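DNA primase (Aquifex aeolicus, PDB 2AU3) probably synthesizes the short RNA primers from which DNA polymerase starts during DNA replication, acting as a zinc-containing DNA-directed RNA polymerase. Local coordinates at residues R182-K194 / F203-I217. Residues are numbered along the deposited sequence; the frame is centred on the assembly and turned at random.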
loop_
_atom_site.group_PDB
_atom_site.type_symbol
_atom_site.label_atom_id
_atom_site.label_comp_id
_atom_site.label_asym_id
_atom_site.label_seq_id
_atom_site.Cartn_x
_atom_site.Cartn_y
_atom_site.Cartn_z
ATOM N N ARG A 182 9.982 1.209 -24.062
ATOM C CA ARG A 182 9.998 2.374 -23.210
ATOM C C ARG A 182 9.221 2.095 -21.922
ATOM O O ARG A 182 8.076 1.654 -21.940
ATOM C CB ARG A 182 9.429 3.594 -23.934
ATOM C CG ARG A 182 9.571 4.885 -23.143
ATOM C CD ARG A 182 9.205 6.120 -23.945
ATOM N NE ARG A 182 7.806 6.473 -23.780
ATOM C CZ ARG A 182 6.893 6.413 -24.733
ATOM N NH1 ARG A 182 7.211 5.997 -25.950
ATOM N NH2 ARG A 182 5.645 6.769 -24.462
ATOM N N ASP A 183 9.878 2.363 -20.809
ATOM C CA ASP A 183 9.311 2.167 -19.497
ATOM C C ASP A 183 8.142 3.117 -19.350
ATOM O O ASP A 183 8.293 4.317 -19.524
ATOM C CB ASP A 183 10.370 2.524 -18.456
ATOM C CG ASP A 183 9.934 2.226 -17.030
ATOM O OD1 ASP A 183 8.760 1.835 -16.794
ATOM O OD2 ASP A 183 10.717 2.375 -16.077
ATOM N N LEU A 184 6.983 2.579 -19.011
ATOM C CA LEU A 184 5.812 3.403 -18.740
ATOM C C LEU A 184 6.090 4.479 -17.661
ATOM O O LEU A 184 5.582 5.602 -17.738
ATOM C CB LEU A 184 4.646 2.509 -18.307
ATOM C CG LEU A 184 3.322 3.166 -17.894
ATOM C CD1 LEU A 184 2.674 3.875 -19.095
ATOM C CD2 LEU A 184 2.356 2.146 -17.264
ATOM N N PHE A 185 6.932 4.135 -16.699
ATOM C CA PHE A 185 7.211 4.994 -15.552
ATOM C C PHE A 185 8.460 5.864 -15.710
ATOM O O PHE A 185 8.870 6.543 -14.756
ATOM C CB PHE A 185 7.325 4.126 -14.306
ATOM C CG PHE A 185 6.071 3.406 -13.997
ATOM C CD1 PHE A 185 5.021 4.074 -13.381
ATOM C CD2 PHE A 185 5.893 2.089 -14.389
ATOM C CE1 PHE A 185 3.828 3.426 -13.124
ATOM C CE2 PHE A 185 4.687 1.423 -14.125
ATOM C CZ PHE A 185 3.668 2.089 -13.495
ATOM N N LEU A 186 9.045 5.864 -16.910
ATOM C CA LEU A 186 10.289 6.605 -17.178
ATOM C C LEU A 186 10.316 7.990 -16.528
ATOM O O LEU A 186 9.376 8.758 -16.677
ATOM C CB LEU A 186 10.544 6.729 -18.690
ATOM C CG LEU A 186 11.891 7.310 -19.114
ATOM C CD1 LEU A 186 13.042 6.432 -18.603
ATOM C CD2 LEU A 186 11.947 7.404 -20.640
ATOM N N ARG A 187 11.374 8.259 -15.756
ATOM C CA ARG A 187 11.610 9.578 -15.175
ATOM C C ARG A 187 10.737 9.884 -13.962
ATOM O O ARG A 187 10.758 10.982 -13.464
ATOM C CB ARG A 187 11.453 10.668 -16.259
ATOM C CG ARG A 187 12.349 11.886 -16.095
ATOM C CD ARG A 187 13.857 11.612 -16.180
ATOM N NE ARG A 187 14.257 11.070 -17.479
ATOM C CZ ARG A 187 15.128 10.088 -17.641
ATOM N NH1 ARG A 187 15.707 9.524 -16.588
ATOM N NH2 ARG A 187 15.416 9.654 -18.856
ATOM N N ARG A 188 9.974 8.909 -13.479
ATOM C CA ARG A 188 9.084 9.132 -12.342
ATOM C C ARG A 188 9.643 8.527 -11.073
ATOM O O ARG A 188 10.391 7.552 -11.119
ATOM C CB ARG A 188 7.698 8.528 -12.589
ATOM C CG ARG A 188 6.952 9.140 -13.756
ATOM C CD ARG A 188 5.576 8.532 -14.019
ATOM N NE ARG A 188 4.988 9.265 -15.141
ATOM C CZ ARG A 188 4.037 10.170 -15.035
ATOM N NH1 ARG A 188 3.467 10.412 -13.850
ATOM N NH2 ARG A 188 3.644 10.827 -16.118
ATOM N N VAL A 189 9.255 9.097 -9.936
ATOM C CA VAL A 189 9.478 8.449 -8.650
ATOM C C VAL A 189 8.434 7.344 -8.600
ATOM O O VAL A 189 7.282 7.580 -8.897
ATOM C CB VAL A 189 9.338 9.453 -7.474
ATOM C CG1 VAL A 189 9.106 8.714 -6.090
ATOM C CG2 VAL A 189 10.612 10.370 -7.419
ATOM N N VAL A 190 8.875 6.125 -8.309
ATOM C CA VAL A 190 8.051 4.967 -8.417
ATOM C C VAL A 190 7.607 4.565 -7.025
ATOM O O VAL A 190 8.413 4.514 -6.096
ATOM C CB VAL A 190 8.808 3.804 -9.084
ATOM C CG1 VAL A 190 8.000 2.547 -8.997
ATOM C CG2 VAL A 190 9.136 4.131 -10.579
ATOM N N ILE A 191 6.315 4.288 -6.893
ATOM C CA ILE A 191 5.752 3.806 -5.637
ATOM C C ILE A 191 5.151 2.434 -5.904
ATOM O O ILE A 191 4.104 2.314 -6.555
ATOM C CB ILE A 191 4.661 4.796 -5.102
ATOM C CG1 ILE A 191 5.192 6.238 -5.063
ATOM C CG2 ILE A 191 4.180 4.384 -3.723
ATOM C CD1 ILE A 191 4.701 7.111 -6.251
ATOM N N PRO A 192 5.841 1.389 -5.461
ATOM C CA PRO A 192 5.370 0.029 -5.687
ATOM C C PRO A 192 4.019 -0.191 -5.042
ATOM O O PRO A 192 3.778 0.289 -3.933
ATOM C CB PRO A 192 6.429 -0.819 -4.986
ATOM C CG PRO A 192 7.675 0.031 -5.132
ATOM C CD PRO A 192 7.141 1.401 -4.772
ATOM N N ILE A 193 3.165 -0.915 -5.748
ATOM C CA ILE A 193 1.847 -1.267 -5.262
ATOM C C ILE A 193 1.881 -2.740 -4.923
ATOM O O ILE A 193 2.239 -3.567 -5.779
ATOM C CB ILE A 193 0.799 -0.992 -6.343
ATOM C CG1 ILE A 193 0.774 0.509 -6.685
ATOM C CG2 ILE A 193 -0.558 -1.508 -5.884
ATOM C CD1 ILE A 193 -0.233 0.914 -7.768
ATOM N N LYS A 194 1.574 -3.056 -3.659
ATOM C CA LYS A 194 1.607 -4.430 -3.157
ATOM C C LYS A 194 0.212 -4.932 -2.869
ATOM O O LYS A 194 -0.638 -4.169 -2.405
ATOM C CB LYS A 194 2.441 -4.533 -1.868
ATOM C CG LYS A 194 3.910 -4.154 -2.088
ATOM C CD LYS A 194 4.755 -4.211 -0.834
ATOM C CE LYS A 194 6.179 -3.701 -1.130
ATOM N NZ LYS A 194 7.154 -4.144 -0.097
ATOM N N PHE A 203 2.931 -0.700 -10.080
ATOM C CA PHE A 203 3.509 0.569 -9.628
ATOM C C PHE A 203 2.581 1.756 -9.860
ATOM O O PHE A 203 1.775 1.745 -10.788
ATOM C CB PHE A 203 4.819 0.835 -10.356
ATOM C CG PHE A 203 5.814 -0.289 -10.230
ATOM C CD1 PHE A 203 6.558 -0.447 -9.057
ATOM C CD2 PHE A 203 5.988 -1.197 -11.270
ATOM C CE1 PHE A 203 7.478 -1.498 -8.933
ATOM C CE2 PHE A 203 6.921 -2.245 -11.166
ATOM C CZ PHE A 203 7.643 -2.413 -10.007
ATOM N N GLY A 204 2.707 2.751 -8.986
ATOM C CA GLY A 204 2.373 4.134 -9.289
ATOM C C GLY A 204 3.663 4.911 -9.589
ATOM O O GLY A 204 4.740 4.539 -9.133
ATOM N N GLY A 205 3.550 5.964 -10.391
ATOM C CA GLY A 205 4.668 6.805 -10.732
ATOM C C GLY A 205 4.254 8.266 -10.673
ATOM O O GLY A 205 3.279 8.670 -11.312
ATOM N N ARG A 206 5.011 9.045 -9.916
ATOM C CA ARG A 206 4.755 10.483 -9.739
ATOM C C ARG A 206 5.779 11.204 -10.588
ATOM O O ARG A 206 6.956 11.070 -10.357
ATOM C CB ARG A 206 4.980 10.855 -8.261
ATOM C CG ARG A 206 5.120 12.366 -7.961
ATOM C CD ARG A 206 4.050 13.227 -8.616
ATOM N NE ARG A 206 3.324 14.041 -7.642
ATOM C CZ ARG A 206 3.250 15.365 -7.675
ATOM N NH1 ARG A 206 3.858 16.049 -8.643
ATOM N NH2 ARG A 206 2.561 16.011 -6.736
ATOM N N ARG A 207 5.366 11.973 -11.578
ATOM C CA ARG A 207 6.411 12.606 -12.372
ATOM C C ARG A 207 7.070 13.788 -11.624
ATOM O O ARG A 207 6.432 14.457 -10.797
ATOM C CB ARG A 207 5.938 12.924 -13.791
ATOM C CG ARG A 207 5.439 14.290 -14.018
ATOM C CD ARG A 207 5.069 14.535 -15.467
ATOM N NE ARG A 207 3.798 15.235 -15.549
ATOM C CZ ARG A 207 3.608 16.470 -15.098
ATOM N NH1 ARG A 207 4.622 17.137 -14.568
ATOM N NH2 ARG A 207 2.419 17.050 -15.199
ATOM N N ILE A 208 8.374 13.942 -11.823
ATOM C CA ILE A 208 9.141 14.982 -11.146
ATOM C C ILE A 208 9.710 15.984 -12.153
ATOM O O ILE A 208 10.303 16.993 -11.766
ATOM C CB ILE A 208 10.269 14.372 -10.270
ATOM C CG1 ILE A 208 11.160 13.417 -11.093
ATOM C CG2 ILE A 208 9.662 13.685 -9.037
ATOM C CD1 ILE A 208 12.453 12.980 -10.394
ATOM N N VAL A 209 9.543 15.689 -13.444
ATOM C CA VAL A 209 9.884 16.656 -14.489
ATOM C C VAL A 209 8.625 17.322 -15.051
ATOM O O VAL A 209 7.531 16.782 -14.924
ATOM C CB VAL A 209 10.735 16.022 -15.620
ATOM C CG1 VAL A 209 12.008 15.386 -15.039
ATOM C CG2 VAL A 209 9.939 14.986 -16.402
ATOM N N GLU A 210 8.796 18.498 -15.656
ATOM C CA GLU A 210 7.720 19.206 -16.363
ATOM C C GLU A 210 7.424 18.572 -17.722
ATOM O O GLU A 210 8.313 18.459 -18.569
ATOM C CB GLU A 210 8.089 20.683 -16.548
ATOM C CG GLU A 210 7.362 21.606 -15.593
ATOM C CD GLU A 210 8.086 22.924 -15.378
ATOM O OE1 GLU A 210 7.970 23.818 -16.254
ATOM O OE2 GLU A 210 8.754 23.070 -14.325
ATOM N N ASP A 211 6.167 18.179 -17.920
ATOM C CA ASP A 211 5.759 17.309 -19.028
ATOM C C ASP A 211 4.255 17.503 -19.265
ATOM O O ASP A 211 3.546 18.001 -18.388
ATOM C CB ASP A 211 6.035 15.838 -18.658
ATOM C CG ASP A 211 6.443 14.996 -19.846
ATOM O OD1 ASP A 211 5.561 14.641 -20.656
ATOM O OD2 ASP A 211 7.623 14.626 -20.057
ATOM N N LYS A 212 3.775 17.088 -20.434
ATOM C CA LYS A 212 2.339 17.119 -20.735
ATOM C C LYS A 212 1.551 15.993 -20.010
ATOM O O LYS A 212 0.356 16.143 -19.738
ATOM C CB LYS A 212 2.123 17.093 -22.268
ATOM C CG LYS A 212 0.717 16.674 -22.760
ATOM C CD LYS A 212 -0.287 17.827 -22.743
ATOM C CE LYS A 212 -1.666 17.336 -22.262
ATOM N NZ LYS A 212 -2.755 18.319 -22.597
ATOM N N SER A 213 2.239 14.902 -19.668
ATOM C CA SER A 213 1.614 13.705 -19.075
ATOM C C SER A 213 1.013 13.965 -17.702
ATOM O O SER A 213 1.352 14.966 -17.063
ATOM C CB SER A 213 2.648 12.580 -18.969
ATOM O OG SER A 213 3.696 12.945 -18.088
ATOM N N PRO A 214 0.123 13.070 -17.235
ATOM C CA PRO A 214 -0.448 13.188 -15.893
ATOM C C PRO A 214 0.637 13.182 -14.838
ATOM O O PRO A 214 1.702 12.577 -15.034
ATOM C CB PRO A 214 -1.327 11.939 -15.766
ATOM C CG PRO A 214 -1.688 11.610 -17.166
ATOM C CD PRO A 214 -0.439 11.909 -17.958
ATOM N N LYS A 215 0.369 13.855 -13.729
ATOM C CA LYS A 215 1.329 13.941 -12.647
ATOM C C LYS A 215 1.523 12.558 -12.024
ATOM O O LYS A 215 2.610 12.248 -11.544
ATOM C CB LYS A 215 0.867 14.949 -11.580
ATOM C CG LYS A 215 1.290 16.414 -11.834
ATOM C CD LYS A 215 0.603 17.333 -10.828
ATOM C CE LYS A 215 0.207 18.694 -11.414
ATOM N NZ LYS A 215 -0.892 19.319 -10.582
ATOM N N TYR A 216 0.457 11.753 -12.025
ATOM C CA TYR A 216 0.481 10.407 -11.457
ATOM C C TYR A 216 -0.094 9.375 -12.418
ATOM O O TYR A 216 -1.177 9.572 -12.988
ATOM C CB TYR A 216 -0.275 10.373 -10.123
ATOM C CG TYR A 216 -0.300 9.015 -9.458
ATOM C CD1 TYR A 216 0.790 8.561 -8.709
ATOM C CD2 TYR A 216 -1.418 8.179 -9.573
ATOM C CE1 TYR A 216 0.772 7.307 -8.098
ATOM C CE2 TYR A 216 -1.443 6.924 -8.960
ATOM C CZ TYR A 216 -0.348 6.499 -8.222
ATOM O OH TYR A 216 -0.380 5.253 -7.626
ATOM N N ILE A 217 0.620 8.268 -12.597
ATOM C CA ILE A 217 0.067 7.141 -13.347
ATOM C C ILE A 217 0.233 5.824 -12.582
ATOM O O ILE A 217 1.115 5.700 -11.711
ATOM C CB ILE A 217 0.663 7.038 -14.762
ATOM C CG1 ILE A 217 2.171 6.791 -14.690
ATOM C CG2 ILE A 217 0.339 8.305 -15.600
ATOM C CD1 ILE A 217 2.813 6.594 -16.037
#
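Val189 and Ile191 pair with Arg206 and Gly204 as the hydrogen-bonded positions of an antiparallel beta hairpin, strands 188-194 and 203-207 running at 152°. Each pair exchanges two backbone bonds; the shortest, Ile191 N to Gly204 O, spans 2.7 Å and is nearly straight.

The polar centre is the guanidinium of Arg188, carried by a chain extended from CG to NE into the loop 208-215. Arg188 NH1 and NH2 grip Pro214 O end-on, at 3.0 and 2.8 Å, with that oxygen in the guanidinium plane. Arg188 NH1 also reaches Gly205 O, from above the glycine's carbonyl plane (3.1 Å); this oxygen also accepts from Ile217 N. Arg207 CB covers one guanidinium face and Ile217 CG1 the other, toward the rim; with the bonds to Pro214 O they probably limit how far the group can turn. A leucine in place of Arg188 would probably leave Pro214 O without either donor and let the loop shift.

Among apolar contacts, Phe203 turns its ring edge to the face of Phe185 in a T-shaped pair (planes at 75°), and its CB makes a CH-pi contact 3.9 Å from that ring's centroid. With CG1 anti to its backbone N (chi1 171°), Val190 presses that methyl on Phe203 CD1 at 3.3 Å.

Strands 146-147 and 216-218 flank the hairpin, completing a four-stranded antiparallel sheet in the catalytic core's N-terminal region. Helix 101-122 packs against Val190, Pro192 and Phe203, while helix 124-132 meets Val189 and Arg206.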